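Local structure of LIM domain only protein 7 (2EAQ) at residues A[5-10]-A[44-49]; A[9-14]-A[38-43]; A[17-22]-A[79-84]; A[23-28]-A[58-63]; A[50-55]-A[66-71]. The protein contains a PDZ domain that probably recognises short peptide segments, most likely C-terminal tails, of partner proteins. All blocks are in the same frame, centred on the assembly; numbering follows the deposited sequence.

Interaction 1. Residues A[5-10]-A[44-49]; sequences MRISIN and SQLQVD. With NI (nickel (II) ion), chain C.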
# COMPACT_ATOMS: atom_id res chain seq x y z
N MET A 5 -9.38 5.85 5.35
CA MET A 5 -10.16 4.77 4.74
C MET A 5 -9.32 3.51 4.66
O MET A 5 -8.09 3.55 4.87
CB MET A 5 -10.65 5.16 3.38
CG MET A 5 -9.52 5.50 2.43
SD MET A 5 -9.79 6.36 0.78
CE MET A 5 -10.72 6.95 0.95
N ARG A 6 -9.99 2.38 4.42
CA ARG A 6 -9.34 1.08 4.36
C ARG A 6 -9.53 0.57 2.95
O ARG A 6 -10.65 0.67 2.43
CB ARG A 6 -9.98 0.13 5.39
CG ARG A 6 -9.37 -1.22 5.54
CD ARG A 6 -9.84 -1.75 6.91
NE ARG A 6 -9.01 -1.12 7.96
CZ ARG A 6 -9.23 -1.20 9.28
NH1 ARG A 6 -10.29 -1.87 9.75
NH2 ARG A 6 -8.38 -0.64 10.14
N ILE A 7 -8.50 0.09 2.28
CA ILE A 7 -8.63 -0.38 0.90
C ILE A 7 -8.13 -1.81 0.81
O ILE A 7 -7.00 -2.09 1.20
CB ILE A 7 -7.84 0.52 -0.03
CG1 ILE A 7 -8.34 1.96 0.08
CG2 ILE A 7 -7.94 -0.01 -1.50
CD1 ILE A 7 -7.60 2.96 -0.90
N SER A 8 -8.96 -2.72 0.33
CA SER A 8 -8.59 -4.12 0.21
C SER A 8 -8.15 -4.43 -1.20
O SER A 8 -8.85 -4.10 -2.15
CB SER A 8 -9.79 -4.97 0.58
OG SER A 8 -9.32 -6.35 0.64
N ILE A 9 -6.95 -5.00 -1.32
CA ILE A 9 -6.34 -5.34 -2.63
C ILE A 9 -5.99 -6.82 -2.54
O ILE A 9 -5.50 -7.27 -1.51
CB ILE A 9 -5.05 -4.47 -2.93
CG1 ILE A 9 -5.37 -3.01 -2.58
CG2 ILE A 9 -4.66 -4.64 -4.39
CD1 ILE A 9 -4.22 -2.06 -2.86
N ASN A 10 -6.26 -7.58 -3.59
CA ASN A 10 -6.05 -9.04 -3.56
C ASN A 10 -5.56 -9.56 -4.86
O ASN A 10 -6.01 -9.08 -5.91
CB ASN A 10 -7.37 -9.77 -3.24
CG ASN A 10 -7.95 -9.34 -1.92
OD1 ASN A 10 -7.59 -9.87 -0.87
ND2 ASN A 10 -8.83 -8.36 -1.95
N SER A 44 -8.86 -1.91 -7.20
CA SER A 44 -9.29 -1.59 -5.81
C SER A 44 -9.45 -0.14 -5.51
O SER A 44 -9.95 0.23 -4.46
CB SER A 44 -8.29 -2.16 -4.83
OG SER A 44 -8.35 -3.60 -4.83
N GLN A 45 -9.06 0.70 -6.46
CA GLN A 45 -9.21 2.15 -6.38
C GLN A 45 -8.33 2.86 -5.37
O GLN A 45 -8.72 3.84 -4.73
CB GLN A 45 -10.70 2.60 -6.35
CG GLN A 45 -11.41 2.14 -7.65
CD GLN A 45 -12.82 2.55 -7.85
OE1 GLN A 45 -13.59 1.88 -8.61
NE2 GLN A 45 -13.19 3.65 -7.23
N LEU A 46 -7.09 2.33 -5.25
CA LEU A 46 -6.04 3.06 -4.52
C LEU A 46 -5.69 4.23 -5.41
O LEU A 46 -5.72 4.14 -6.65
CB LEU A 46 -4.86 2.11 -4.37
CG LEU A 46 -3.62 2.68 -3.66
CD1 LEU A 46 -3.98 2.90 -2.12
CD2 LEU A 46 -2.42 1.70 -3.78
N GLN A 47 -5.35 5.37 -4.82
CA GLN A 47 -5.02 6.55 -5.64
C GLN A 47 -3.66 7.18 -5.32
O GLN A 47 -3.21 7.13 -4.18
CB GLN A 47 -6.10 7.63 -5.47
CG GLN A 47 -7.45 7.11 -6.02
CD GLN A 47 -8.59 8.08 -5.89
OE1 GLN A 47 -8.43 9.23 -5.56
NE2 GLN A 47 -9.81 7.57 -6.21
N VAL A 48 -3.05 7.75 -6.36
CA VAL A 48 -1.77 8.47 -6.20
C VAL A 48 -1.98 9.55 -5.16
O VAL A 48 -3.06 10.17 -5.11
CB VAL A 48 -1.34 9.06 -7.53
CG1 VAL A 48 -0.13 9.99 -7.34
CG2 VAL A 48 -1.04 7.95 -8.51
N ASP A 49 -0.95 9.73 -4.31
CA ASP A 49 -0.92 10.68 -3.20
C ASP A 49 -1.63 10.22 -1.96
O ASP A 49 -1.61 10.92 -0.93
CB ASP A 49 -1.46 12.06 -3.61
CG ASP A 49 -0.47 12.87 -4.44
OD1 ASP A 49 0.74 12.64 -4.34
OD2 ASP A 49 -0.93 13.79 -5.17
NI NI C . 1.37 14.67 -5.47
O HOH W 1 -11.26 -1.89 -3.25
O HOH W 2 -7.54 -6.12 -5.97
O HOH W 3 3.58 15.63 -4.94
O HOH W 4 1.15 15.87 -3.50
O HOH W 5 -0.29 15.23 -6.75

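Interaction 2. Residues A[9-14]-A[38-43]; sequences INQTPG and GSPAEF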
# COMPACT_ATOMS: atom_id res chain seq x y z
N ILE A 9 -6.95 -5.00 -1.32
CA ILE A 9 -6.34 -5.34 -2.63
C ILE A 9 -5.99 -6.82 -2.54
O ILE A 9 -5.50 -7.27 -1.51
CB ILE A 9 -5.05 -4.47 -2.93
CG1 ILE A 9 -5.37 -3.01 -2.58
CG2 ILE A 9 -4.66 -4.64 -4.39
CD1 ILE A 9 -4.22 -2.06 -2.86
N ASN A 10 -6.26 -7.58 -3.59
CA ASN A 10 -6.05 -9.04 -3.56
C ASN A 10 -5.56 -9.56 -4.86
O ASN A 10 -6.01 -9.08 -5.91
CB ASN A 10 -7.37 -9.77 -3.24
CG ASN A 10 -7.95 -9.34 -1.92
OD1 ASN A 10 -7.59 -9.87 -0.87
ND2 ASN A 10 -8.83 -8.36 -1.95
N GLN A 11 -4.63 -10.52 -4.84
CA GLN A 11 -4.18 -11.16 -6.08
C GLN A 11 -3.73 -12.56 -5.72
O GLN A 11 -3.78 -12.94 -4.56
CB GLN A 11 -3.08 -10.32 -6.77
CG GLN A 11 -1.80 -10.21 -5.97
CD GLN A 11 -0.73 -9.44 -6.63
OE1 GLN A 11 0.46 -9.74 -6.38
NE2 GLN A 11 -1.06 -8.56 -7.47
N THR A 12 -3.36 -13.35 -6.72
CA THR A 12 -2.98 -14.74 -6.44
C THR A 12 -1.82 -14.84 -5.48
O THR A 12 -0.85 -14.10 -5.62
CB THR A 12 -2.57 -15.39 -7.72
OG1 THR A 12 -3.64 -15.23 -8.65
CG2 THR A 12 -2.42 -16.90 -7.52
N PRO A 13 -1.91 -15.71 -4.49
CA PRO A 13 -0.79 -15.85 -3.55
C PRO A 13 0.47 -16.29 -4.30
O PRO A 13 0.39 -17.13 -5.23
CB PRO A 13 -1.25 -16.97 -2.60
CG PRO A 13 -2.80 -16.88 -2.65
CD PRO A 13 -3.09 -16.51 -4.10
N GLY A 14 1.59 -15.68 -3.91
CA GLY A 14 2.88 -15.97 -4.51
C GLY A 14 3.05 -15.57 -5.97
O GLY A 14 3.88 -16.17 -6.66
N GLY A 38 -4.72 -1.42 -15.21
CA GLY A 38 -4.90 -2.85 -15.34
C GLY A 38 -4.53 -3.69 -14.12
O GLY A 38 -4.70 -4.91 -14.16
N SER A 39 -4.03 -3.05 -13.06
CA SER A 39 -3.55 -3.77 -11.91
C SER A 39 -4.57 -3.96 -10.81
O SER A 39 -5.60 -3.32 -10.79
CB SER A 39 -2.35 -2.98 -11.28
OG SER A 39 -2.83 -1.80 -10.65
N PRO A 40 -4.28 -4.86 -9.87
CA PRO A 40 -5.19 -5.06 -8.73
C PRO A 40 -5.35 -3.74 -7.95
O PRO A 40 -6.45 -3.39 -7.44
CB PRO A 40 -4.44 -6.10 -7.88
CG PRO A 40 -3.76 -6.95 -8.88
CD PRO A 40 -3.27 -5.92 -9.93
N ALA A 41 -4.29 -2.95 -7.83
CA ALA A 41 -4.39 -1.69 -7.07
C ALA A 41 -5.32 -0.71 -7.77
O ALA A 41 -6.07 0.00 -7.10
CB ALA A 41 -2.98 -1.11 -6.89
N GLU A 42 -5.36 -0.69 -9.11
CA GLU A 42 -6.27 0.19 -9.82
C GLU A 42 -7.69 -0.34 -9.64
O GLU A 42 -8.59 0.43 -9.38
CB GLU A 42 -5.88 0.26 -11.32
CG GLU A 42 -6.83 1.05 -12.15
CD GLU A 42 -6.81 2.53 -11.93
OE1 GLU A 42 -6.10 3.07 -11.02
OE2 GLU A 42 -7.55 3.19 -12.69
N PHE A 43 -7.84 -1.65 -9.75
CA PHE A 43 -9.18 -2.26 -9.59
C PHE A 43 -9.72 -1.85 -8.21
O PHE A 43 -10.89 -1.48 -8.06
CB PHE A 43 -9.04 -3.80 -9.67
CG PHE A 43 -10.34 -4.54 -9.40
CD1 PHE A 43 -11.32 -4.69 -10.40
CD2 PHE A 43 -10.62 -5.00 -8.13
CE1 PHE A 43 -12.55 -5.32 -10.06
CE2 PHE A 43 -11.83 -5.61 -7.79
CZ PHE A 43 -12.79 -5.76 -8.77
O HOH W 2 -7.54 -6.12 -5.97

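Interaction 3. Residues A[17-22]-A[79-84]; sequences LDFGFT and GHLVMD. With NI (nickel (II) ion), chain B.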
# COMPACT_ATOMS: atom_id res chain seq x y z
N LEU A 17 4.02 -10.92 -10.09
CA LEU A 17 3.81 -9.50 -10.32
C LEU A 17 3.45 -8.82 -8.99
O LEU A 17 2.83 -9.46 -8.13
CB LEU A 17 2.65 -9.31 -11.29
CG LEU A 17 2.71 -10.00 -12.65
CD1 LEU A 17 1.47 -9.64 -13.45
CD2 LEU A 17 3.97 -9.54 -13.37
N ASP A 18 3.82 -7.56 -8.82
CA ASP A 18 3.42 -6.84 -7.60
C ASP A 18 1.97 -6.36 -7.77
O ASP A 18 1.33 -6.58 -8.78
CB ASP A 18 4.32 -5.67 -7.28
CG ASP A 18 4.42 -4.69 -8.41
OD1 ASP A 18 3.40 -4.16 -8.90
OD2 ASP A 18 5.57 -4.44 -8.88
N PHE A 19 1.46 -5.71 -6.74
CA PHE A 19 0.07 -5.27 -6.72
C PHE A 19 -0.29 -4.14 -7.66
O PHE A 19 -1.47 -3.89 -7.88
CB PHE A 19 -0.36 -4.88 -5.31
CG PHE A 19 -0.50 -6.04 -4.36
CD1 PHE A 19 -1.69 -6.75 -4.25
CD2 PHE A 19 0.56 -6.40 -3.53
CE1 PHE A 19 -1.83 -7.79 -3.33
CE2 PHE A 19 0.44 -7.47 -2.59
CZ PHE A 19 -0.78 -8.16 -2.51
N GLY A 20 0.70 -3.49 -8.25
CA GLY A 20 0.35 -2.44 -9.19
C GLY A 20 0.57 -1.04 -8.71
O GLY A 20 0.15 -0.13 -9.40
N PHE A 21 1.24 -0.82 -7.57
CA PHE A 21 1.48 0.56 -7.17
C PHE A 21 2.95 0.64 -6.69
O PHE A 21 3.57 -0.38 -6.38
CB PHE A 21 0.50 0.96 -6.04
CG PHE A 21 0.75 0.30 -4.74
CD1 PHE A 21 1.51 0.92 -3.77
CD2 PHE A 21 0.20 -0.97 -4.46
CE1 PHE A 21 1.72 0.26 -2.55
CE2 PHE A 21 0.43 -1.60 -3.25
CZ PHE A 21 1.19 -0.98 -2.32
N THR A 22 3.48 1.85 -6.71
CA THR A 22 4.84 2.11 -6.15
C THR A 22 4.65 3.14 -5.05
O THR A 22 3.65 3.89 -5.01
CB THR A 22 5.82 2.65 -7.16
OG1 THR A 22 5.35 3.88 -7.69
CG2 THR A 22 6.00 1.62 -8.32
N GLY A 79 -0.84 -12.52 -1.11
CA GLY A 79 -1.78 -11.97 -2.07
C GLY A 79 -2.84 -11.08 -1.47
O GLY A 79 -3.79 -10.67 -2.17
N HIS A 80 -2.75 -10.79 -0.18
CA HIS A 80 -3.76 -9.94 0.47
C HIS A 80 -3.13 -8.71 1.07
O HIS A 80 -2.11 -8.77 1.81
CB HIS A 80 -4.48 -10.68 1.62
CG HIS A 80 -5.11 -11.97 1.25
ND1 HIS A 80 -6.16 -12.06 0.35
CD2 HIS A 80 -4.82 -13.23 1.63
CE1 HIS A 80 -6.47 -13.33 0.18
NE2 HIS A 80 -5.67 -14.06 0.94
N LEU A 81 -3.67 -7.58 0.71
CA LEU A 81 -3.16 -6.33 1.20
C LEU A 81 -4.32 -5.44 1.63
O LEU A 81 -5.01 -4.90 0.77
CB LEU A 81 -2.34 -5.75 0.06
CG LEU A 81 -1.50 -4.54 0.30
CD1 LEU A 81 -0.47 -4.77 1.40
CD2 LEU A 81 -0.83 -4.24 -1.06
N VAL A 82 -4.53 -5.28 2.93
CA VAL A 82 -5.58 -4.41 3.48
C VAL A 82 -4.82 -3.16 3.93
O VAL A 82 -4.09 -3.21 4.94
CB VAL A 82 -6.33 -5.06 4.64
CG1 VAL A 82 -7.38 -4.11 5.25
CG2 VAL A 82 -7.12 -6.26 4.13
N MET A 83 -5.02 -2.06 3.21
CA MET A 83 -4.26 -0.83 3.45
C MET A 83 -5.02 0.23 4.16
O MET A 83 -6.15 0.52 3.74
CB MET A 83 -3.80 -0.25 2.12
CG MET A 83 -3.12 -1.24 1.10
SD MET A 83 -2.38 -0.38 -0.40
CE MET A 83 -2.15 1.26 0.46
N ASP A 84 -4.48 0.78 5.22
CA ASP A 84 -5.15 1.92 5.84
C ASP A 84 -4.47 3.15 5.25
O ASP A 84 -3.23 3.23 5.31
CB ASP A 84 -4.98 1.89 7.35
CG ASP A 84 -5.83 0.87 8.00
OD1 ASP A 84 -6.66 0.30 7.31
OD2 ASP A 84 -5.67 0.66 9.21
NI NI B . -5.50 -16.23 1.25
O HOH W 6 -5.08 -16.10 3.27
O HOH W 7 -3.48 -16.05 0.80

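Interaction 4. Residues A[23-28]-A[58-63]; sequences IKWDIP and TKFSYN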
# COMPACT_ATOMS: atom_id res chain seq x y z
N ILE A 23 5.62 3.20 -4.14
CA ILE A 23 5.57 4.10 -3.00
C ILE A 23 6.52 5.26 -3.15
O ILE A 23 7.65 5.09 -3.72
CB ILE A 23 5.94 3.30 -1.74
CG1 ILE A 23 4.83 2.26 -1.46
CG2 ILE A 23 6.06 4.25 -0.50
CD1 ILE A 23 4.99 1.44 -0.19
N LYS A 24 6.03 6.42 -2.75
CA LYS A 24 6.82 7.65 -2.65
C LYS A 24 7.20 7.77 -1.19
O LYS A 24 6.35 7.94 -0.29
CB LYS A 24 6.01 8.88 -3.03
CG LYS A 24 6.88 10.15 -2.90
CD LYS A 24 6.24 11.34 -3.57
CE LYS A 24 5.43 12.09 -2.53
NZ LYS A 24 5.37 13.59 -2.81
N TRP A 25 8.51 7.65 -0.93
CA TRP A 25 9.03 7.87 0.41
C TRP A 25 9.19 9.37 0.58
O TRP A 25 9.95 10.03 -0.17
CB TRP A 25 10.37 7.16 0.52
CG TRP A 25 10.17 5.67 0.56
CD1 TRP A 25 9.83 4.87 -0.50
CD2 TRP A 25 10.20 4.84 1.70
NE1 TRP A 25 9.65 3.57 -0.08
CE2 TRP A 25 9.87 3.51 1.27
CE3 TRP A 25 10.48 5.07 3.08
CZ2 TRP A 25 9.81 2.43 2.14
CZ3 TRP A 25 10.42 3.97 3.94
CH2 TRP A 25 10.09 2.67 3.47
N ASP A 26 8.49 9.96 1.54
CA ASP A 26 8.61 11.38 1.82
C ASP A 26 8.55 11.45 3.35
O ASP A 26 7.60 12.00 3.96
CB ASP A 26 7.49 12.18 1.19
CG ASP A 26 7.91 13.63 0.99
OD1 ASP A 26 9.02 13.93 1.43
OD2 ASP A 26 7.12 14.36 0.41
N ILE A 27 9.62 10.99 3.96
CA ILE A 27 9.72 10.87 5.42
C ILE A 27 9.29 12.21 6.06
O ILE A 27 9.75 13.24 5.65
CB ILE A 27 11.19 10.48 5.77
CG1 ILE A 27 11.46 9.02 5.33
CG2 ILE A 27 11.45 10.67 7.25
CD1 ILE A 27 10.46 7.95 5.88
N PRO A 28 8.55 12.16 7.19
CA PRO A 28 8.15 10.94 7.90
C PRO A 28 7.00 10.09 7.38
O PRO A 28 6.61 9.11 8.05
CB PRO A 28 7.90 11.45 9.34
CG PRO A 28 7.25 12.80 9.05
CD PRO A 28 8.13 13.38 7.94
N THR A 58 0.67 -4.11 10.07
CA THR A 58 1.90 -3.37 10.22
C THR A 58 1.64 -1.90 10.01
O THR A 58 1.30 -1.46 8.91
CB THR A 58 2.91 -3.84 9.15
OG1 THR A 58 3.22 -5.22 9.37
CG2 THR A 58 4.20 -3.05 9.22
N LYS A 59 1.79 -1.12 11.09
CA LYS A 59 1.64 0.33 10.98
C LYS A 59 3.02 0.87 10.56
O LYS A 59 4.07 0.50 11.13
CB LYS A 59 1.22 0.91 12.34
CG LYS A 59 0.91 2.39 12.32
CD LYS A 59 0.55 2.94 13.70
CE LYS A 59 -0.18 4.28 13.56
NZ LYS A 59 0.55 5.27 12.64
N PHE A 60 3.07 1.72 9.55
CA PHE A 60 4.35 2.30 9.15
C PHE A 60 4.93 3.25 10.19
O PHE A 60 4.21 4.06 10.84
CB PHE A 60 4.16 3.14 7.89
CG PHE A 60 5.43 3.80 7.41
CD1 PHE A 60 6.42 3.04 6.79
CD2 PHE A 60 5.66 5.16 7.67
CE1 PHE A 60 7.66 3.61 6.42
CE2 PHE A 60 6.87 5.75 7.31
CZ PHE A 60 7.87 4.98 6.70
N SER A 61 6.23 3.16 10.35
CA SER A 61 6.88 4.19 11.14
C SER A 61 8.23 4.42 10.49
O SER A 61 8.90 3.48 10.02
CB SER A 61 7.07 3.83 12.60
OG SER A 61 8.00 4.73 13.20
N TYR A 62 8.59 5.70 10.49
CA TYR A 62 9.86 6.08 9.93
C TYR A 62 11.01 5.39 10.63
O TYR A 62 12.10 5.31 10.09
CB TYR A 62 10.11 7.57 10.01
CG TYR A 62 10.20 8.08 11.39
CD1 TYR A 62 9.03 8.38 12.10
CD2 TYR A 62 11.40 8.19 12.02
CE1 TYR A 62 9.08 8.77 13.41
CE2 TYR A 62 11.47 8.58 13.38
CZ TYR A 62 10.31 8.86 14.04
OH TYR A 62 10.33 9.20 15.36
N ASN A 63 10.78 4.94 11.87
CA ASN A 63 11.83 4.25 12.67
C ASN A 63 12.04 2.79 12.28
O ASN A 63 13.01 2.17 12.73
CB ASN A 63 11.45 4.22 14.16
CG ASN A 63 11.89 5.43 14.89
OD1 ASN A 63 11.17 5.93 15.77
ND2 ASN A 63 13.10 5.90 14.58
O HOH W 8 6.00 7.97 10.27

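Interaction 5. Residues A[50-55]-A[66-71]; sequences DEIIAI and KEWEEA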
# COMPACT_ATOMS: atom_id res chain seq x y z
N ASP A 50 -2.32 9.07 -2.01
CA ASP A 50 -2.89 8.56 -0.77
C ASP A 50 -1.73 8.32 0.21
O ASP A 50 -0.69 7.78 -0.19
CB ASP A 50 -3.61 7.20 -0.95
CG ASP A 50 -4.94 7.31 -1.63
OD1 ASP A 50 -5.47 8.41 -1.75
OD2 ASP A 50 -5.46 6.22 -2.00
N GLU A 51 -1.85 8.73 1.47
CA GLU A 51 -0.80 8.47 2.47
C GLU A 51 -1.01 7.09 3.02
O GLU A 51 -2.16 6.77 3.39
CB GLU A 51 -0.84 9.49 3.60
CG GLU A 51 0.38 9.25 4.53
CD GLU A 51 0.44 10.12 5.76
OE1 GLU A 51 -0.45 10.95 5.95
OE2 GLU A 51 1.39 9.88 6.54
N ILE A 52 0.03 6.28 3.06
CA ILE A 52 -0.10 4.90 3.52
C ILE A 52 0.17 4.88 5.03
O ILE A 52 1.26 5.24 5.51
CB ILE A 52 0.90 3.99 2.75
CG1 ILE A 52 0.59 4.09 1.26
CG2 ILE A 52 0.84 2.56 3.25
CD1 ILE A 52 1.68 3.47 0.31
N ILE A 53 -0.82 4.47 5.81
CA ILE A 53 -0.68 4.42 7.24
C ILE A 53 -0.32 3.06 7.77
O ILE A 53 0.50 2.92 8.66
CB ILE A 53 -1.99 4.94 7.93
CG1 ILE A 53 -2.31 6.37 7.45
CG2 ILE A 53 -1.82 4.89 9.45
CD1 ILE A 53 -1.22 7.35 7.62
N ALA A 54 -0.90 2.02 7.18
CA ALA A 54 -0.60 0.66 7.61
C ALA A 54 -0.98 -0.34 6.51
O ALA A 54 -1.76 -0.01 5.64
CB ALA A 54 -1.47 0.26 8.85
N ILE A 55 -0.34 -1.49 6.52
CA ILE A 55 -0.79 -2.58 5.65
C ILE A 55 -0.96 -3.81 6.55
O ILE A 55 -0.08 -4.11 7.38
CB ILE A 55 0.14 -2.90 4.48
CG1 ILE A 55 1.55 -3.20 4.96
CG2 ILE A 55 0.12 -1.77 3.50
CD1 ILE A 55 2.48 -3.76 3.83
N LYS A 66 12.65 -1.37 7.86
CA LYS A 66 12.99 -2.76 7.58
C LYS A 66 11.73 -3.61 7.74
O LYS A 66 11.38 -4.41 6.86
CB LYS A 66 14.08 -3.25 8.54
CG LYS A 66 14.53 -4.64 8.28
CD LYS A 66 14.88 -4.80 6.86
CE LYS A 66 15.66 -6.07 6.65
NZ LYS A 66 16.85 -5.99 7.60
N GLU A 67 11.07 -3.49 8.88
CA GLU A 67 9.81 -4.27 9.10
C GLU A 67 8.78 -3.89 8.05
O GLU A 67 8.02 -4.73 7.61
CB GLU A 67 9.25 -4.04 10.48
CG GLU A 67 10.17 -4.75 11.49
CD GLU A 67 9.88 -4.44 12.94
OE1 GLU A 67 8.89 -3.74 13.24
OE2 GLU A 67 10.70 -4.91 13.80
N TRP A 68 8.77 -2.64 7.61
CA TRP A 68 7.83 -2.26 6.57
C TRP A 68 8.06 -3.04 5.28
O TRP A 68 7.13 -3.64 4.67
CB TRP A 68 7.96 -0.78 6.29
CG TRP A 68 6.99 -0.42 5.17
CD1 TRP A 68 7.27 -0.26 3.84
CD2 TRP A 68 5.60 -0.27 5.33
NE1 TRP A 68 6.11 -0.04 3.15
CE2 TRP A 68 5.06 -0.04 4.04
CE3 TRP A 68 4.74 -0.30 6.45
CZ2 TRP A 68 3.69 0.16 3.83
CZ3 TRP A 68 3.38 -0.09 6.22
CH2 TRP A 68 2.87 0.13 4.94
N GLU A 69 9.31 -3.05 4.85
CA GLU A 69 9.64 -3.75 3.68
C GLU A 69 9.35 -5.22 3.80
O GLU A 69 8.85 -5.85 2.84
CB GLU A 69 11.09 -3.46 3.31
CG GLU A 69 11.20 -1.95 2.88
CD GLU A 69 12.61 -1.56 2.39
OE1 GLU A 69 12.69 -1.02 1.27
OE2 GLU A 69 13.60 -1.81 3.13
N GLU A 70 9.60 -5.81 4.96
CA GLU A 70 9.27 -7.22 5.16
C GLU A 70 7.76 -7.44 5.10
O GLU A 70 7.32 -8.44 4.55
CB GLU A 70 9.86 -7.72 6.49
CG GLU A 70 11.38 -7.81 6.38
CD GLU A 70 12.14 -8.10 7.67
OE1 GLU A 70 11.61 -8.01 8.80
OE2 GLU A 70 13.36 -8.38 7.55
N ALA A 71 6.96 -6.52 5.64
CA ALA A 71 5.49 -6.67 5.54
C ALA A 71 4.98 -6.56 4.11
O ALA A 71 4.08 -7.32 3.69
CB ALA A 71 4.84 -5.62 6.36

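Interaction 1. Residues A[5-10]-A[44-49]
Ser44 meets strand 5-10 through its hydroxyl, which donates a hydrogen bond to Ser8 O (OG to O, 2.8 Å). The donor lies 17° out of the carbonyl plane. With OG anti to the carbonyl carbon of Ser44 (chi1 -69°), the hydroxyl is on the side of Ser8 O. It also receives a hydrogen bond from a water, and that water accepts from Asn10 N. A second water donates to Ser44 O and, weakly, to Ser8 O. Ile7 CG2 lies 3.6 Å from Ser44 O, while Ile9 CG1 packs 3.8 Å from Ser44 CB. Gln45 turns to positive phi and ends the preceding helix in a Schellman motif. Leu46 then crosses Ile7 at about a right angle, with its CD1 3.8 Å from Ile7 CD1. Farther on, Asp49 holds a nickel ion through both OD1 and OD2, together with three waters, away from strand 5-10. The fit of the loop after helix 40-43 against an edge strand of the main sheet belongs to the PDZ fold.

Interaction 2. Residues A[9-14]-A[38-43]
Ile9 rests on the first turn of helix 40-43. Its CG2, anti to the backbone N, lies 3.8 Å from Pro40 CB and about as close to the Pro40 carbonyl carbon. Its other branch ends at CD1, 4.3 Å from Ala41 CB, so the two branches of Ile9 meet successive residues of the helix. Asn10 takes part mainly through its backbone. The water between Asn10 N and Ser44 OG also donates to Pro40 O, with 3.3 Å from the water to that oxygen. Asn10 O stands 3.9 Å from Pro40 CB. CB of Asn10 points away from residues 38-43, and its OD1 is hydrogen-bonded to His80 ND1. Gln11 closes the row. Its chain is extended beyond CG, with CD anti to CB (chi2 178°). The two side chains cross obliquely, and Gln11 NE2 lies 3.4 Å from Pro40 CG. NE2 also makes a weak hydrogen bond to Asp18 O. On the helix side, Ser39 is the N-cap, and its OG accepts from Glu42 N at 3.2 Å. The contact is therefore chiefly apolar, built on the proline ring. No direct hydrogen bond joins the two segments, and a water bridges Asn10 N and Pro40 O.

Interaction 3. Residues A[17-22]-A[79-84]
Leu81 and Phe19 make a CH-pi contact. Leu81 CD2 sits over one face of the Phe19 ring, 3.7 Å from its centroid and 17° off the ring normal. It is displaced toward the rim, nearest CD2 of the ring. The same methyl also serves Phe21, lying at the edge of that ring 3.7 Å from CE2. One leucine methyl thus meets a face of one phenylalanine and the edge of another. Another aromatic contact involves sulfur. Met83 SD approaches Phe21 tip to tip in an oblique Met-aromatic contact, 4.6 Å from the ring centroid.

The backbone also borders the Phe19 ring. Gly79 O lies near the ring plane, 3.7 Å from CE1. Among the polar interactions, Asp18 OD1 accepts from Gly20 N (2.9 Å) and forms an Asx turn. This turn leads into strand 21-26, and residues 18-21 probably correspond to the GLGF loop, which in PDZ domains binds the peptide carboxylate. CB of His80 points away from residues 17-22. His80 NE2 binds a nickel ion at 2.2 Å beside two waters, and ND1 is held by Asn10 OD1.

Around this buried contact, Met72 and Ala75 of helix 65-78 pack on Leu81. Ile9 of strand 2-10 touches Phe19 and Met83. Ile55 of strand 51-55 touches Leu81 and Met83.

Interaction 4. Residues A[23-28]-A[58-63]
Pro28 O faces Tyr62 across a water that donates to it at 2.6 Å and accepts weakly from Tyr62 N. The same oxygen lies in the plane of the Phe60 ring, at its edge, 3.5 Å from CE2. This is the PDZ fold at the turn of its 21-26/29-35 hairpin, where a cis peptide bond precedes Pro28. Phe60 is the buried centre of an otherwise exposed contact. The ring points its edge toward the face of the Trp25 six-membered ring in an offset edge-to-face pair. The planes stand at 75° and the centroids are 5.7 Å apart. Ile27 crosses Phe60 at about a right angle, with CD1 4.0 Å from CZ. The Phe60 ring also pairs edge-to-face with Trp68 of helix 65-78. Within 58-63, Ser61 OG accepts from Asn63 N at 3.1 Å, which makes an ST turn. Last, Pro28 CB lies 4.3 Å from Tyr62 CD1.

Interaction 5. Residues A[50-55]-A[66-71]
Trp68 reaches from the helix to strand 51-55 with the far end of its indole. CH2 lies 3.6 Å from Ile52 CG2 and equally close to Ile55 CG1. Ile52 crosses the indole at about a right angle. Ile55 CD1 sits over one face of the six-membered ring, 4.3 Å from its centroid and 20° off the normal, as a CH-pi contact. Ile55 CG1 lies between the backbone N and the carbonyl carbon (chi1 56°). CD1 then packs 3.9 Å from Ala71 CB, one helical turn beyond Trp68. The strand and helix axes approach to 10.0 Å at an angle of 60°. Next to this shell, Ile53 and Ala54 form a classic beta bulge opposite Asp84. Ile23 and Ile30 of the second sheet also touch the indole. The side chains that meet are apolar, and no hydrogen bond joins the segments. Helix 65-78 is thus held to the sheet here by aromatic and aliphatic surfaces.

All five contacts belong to one PDZ domain. Interactions 1 and 2 share strand 2-10, with centres about 10 Å apart. Interaction 3 is about 6 Å from interaction 2 between centres and joins it through backbone bonds between strands 2-10 and 80-88. Interaction 5 follows across the same sheet, where strand 80-88 neighbours strand 51-55. Interaction 4 lies about 7 Å from interaction 5 between centres, strands 51-55 and 58-59 being neighbours in the sheet. Interactions 2 and 4 are farthest apart, about 22 Å between centres. Along the chain, interactions 4 and 5 both fall between the two segments of interaction 3. Interactions 3 to 5 involve strand 21-26 or helix 65-78, which in PDZ domains flank the peptide groove.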